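Side-chain contact in T-lymphoma invasion and metastasis-inducing protein 1 (Homo sapiens, PDB 4K2P), which probably binds phosphoinositides through its PH domain and takes part, with its coiled-coil and extension region, in protein-protein interactions in signalling at tight junctions: residues E110-I113 against T114-S118. The protein carries 5 engineered substitutions. Numbering follows the deposited sequence.
Sequences ENWI and TAIHS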
# COMPACT_ATOMS: atom_id res chain seq x y z
N GLU A 110 8.29 -8.12 -11.84
CA GLU A 110 9.26 -7.59 -10.89
C GLU A 110 9.75 -6.22 -11.34
O GLU A 110 10.04 -5.36 -10.52
CB GLU A 110 10.46 -8.54 -10.75
CG GLU A 110 10.19 -9.77 -9.89
CD GLU A 110 11.25 -10.85 -10.07
OE1 GLU A 110 12.20 -10.63 -10.86
OE2 GLU A 110 11.14 -11.91 -9.43
N ASN A 111 9.84 -6.01 -12.65
CA ASN A 111 10.29 -4.72 -13.17
C ASN A 111 9.27 -3.62 -12.90
O ASN A 111 9.64 -2.48 -12.63
CB ASN A 111 10.58 -4.82 -14.66
CG ASN A 111 11.90 -5.51 -14.95
OD1 ASN A 111 12.78 -5.56 -14.09
ND2 ASN A 111 12.04 -6.04 -16.16
N TRP A 112 7.98 -3.96 -12.98
CA TRP A 112 6.93 -3.00 -12.69
C TRP A 112 6.93 -2.65 -11.20
O TRP A 112 6.79 -1.49 -10.83
CB TRP A 112 5.56 -3.55 -13.12
CG TRP A 112 5.19 -3.20 -14.53
CD1 TRP A 112 5.15 -4.05 -15.61
CD2 TRP A 112 4.81 -1.91 -15.02
NE1 TRP A 112 4.77 -3.35 -16.74
CE2 TRP A 112 4.56 -2.04 -16.40
CE3 TRP A 112 4.67 -0.66 -14.42
CZ2 TRP A 112 4.16 -0.97 -17.19
CZ3 TRP A 112 4.28 0.41 -15.22
CH2 TRP A 112 4.03 0.25 -16.58
N ILE A 113 7.12 -3.66 -10.35
CA ILE A 113 7.15 -3.42 -8.92
C ILE A 113 8.33 -2.51 -8.58
O ILE A 113 8.20 -1.57 -7.81
CB ILE A 113 7.24 -4.74 -8.12
CG1 ILE A 113 5.91 -5.49 -8.23
CG2 ILE A 113 7.55 -4.46 -6.65
CD1 ILE A 113 5.86 -6.81 -7.51
N THR A 114 9.46 -2.77 -9.22
CA THR A 114 10.67 -2.02 -8.97
C THR A 114 10.50 -0.57 -9.41
O THR A 114 10.87 0.34 -8.69
CB THR A 114 11.86 -2.64 -9.70
OG1 THR A 114 12.19 -3.88 -9.06
CG2 THR A 114 13.09 -1.75 -9.65
N ALA A 115 9.89 -0.36 -10.57
CA ALA A 115 9.75 0.98 -11.13
C ALA A 115 8.79 1.83 -10.29
O ALA A 115 9.05 3.00 -10.04
CB ALA A 115 9.27 0.92 -12.57
N ILE A 116 7.68 1.23 -9.85
CA ILE A 116 6.68 2.00 -9.12
C ILE A 116 7.21 2.35 -7.73
O ILE A 116 7.03 3.48 -7.28
CB ILE A 116 5.35 1.25 -9.01
CG1 ILE A 116 4.73 1.11 -10.41
CG2 ILE A 116 4.38 2.01 -8.11
CD1 ILE A 116 3.63 0.08 -10.49
N HIS A 117 7.87 1.41 -7.08
CA HIS A 117 8.42 1.63 -5.75
C HIS A 117 9.55 2.64 -5.80
O HIS A 117 9.73 3.43 -4.87
CB HIS A 117 8.92 0.31 -5.15
CG HIS A 117 7.83 -0.54 -4.59
ND1 HIS A 117 8.02 -1.84 -4.20
CD2 HIS A 117 6.53 -0.26 -4.37
CE1 HIS A 117 6.88 -2.33 -3.76
NE2 HIS A 117 5.96 -1.39 -3.84
N SER A 118 10.30 2.64 -6.90
CA SER A 118 11.39 3.60 -7.08
C SER A 118 10.83 5.00 -7.19
O SER A 118 11.38 5.94 -6.65
CB SER A 118 12.21 3.27 -8.32
OG SER A 118 13.04 2.15 -8.09
O HOH W 1 13.53 -5.57 -10.79
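Thr114 turns its hydroxyl back onto the preceding turn of helix 106-128, where OG1 donates to Glu110 O at 3.0 Å. The backbone N of Thr114 bonds to the same oxygen, so two donors grip it from opposite faces of the carbonyl plane. With chi1 at -70°, OG1 lies beside the backbone N of its own residue, and this brings the hydroxyl within reach of Glu110 O. A water 2.8 Å from Thr114 OG1 donates to that hydroxyl and, weakly, to Asn111 OD1. A valine here would probably leave Glu110 O with the helical N-H alone and deprive the water of its hydroxyl acceptor. One turn on, Ser118 N and OG both donate to Thr114 O, again from opposite faces of its plane, with OG at 2.9 Å.

On another side of the helix, Ile113 and His117 run alongside each other, with Ile113 CG2 3.6 Å from His117 ND1 against the imidazole. The ring is fixed at both nitrogens, ND1 bonding to Ser201 OG and NE2 to Val76 N. Trp112 and Ile116 make a looser apolar contact, the tip methyl CD1 of Ile116 lying 4.1 Å from Trp112 CE3.

These residues belong to the C-terminal helix that closes the PH-domain barrel: Trp112 packs on Leu14, Val41 and Phe89, Ile113 and Ile116 meet Val76 of strand 75-78, while His117 and Ser118 touch Cys197 and Leu202, joining the barrel to helix 168-203.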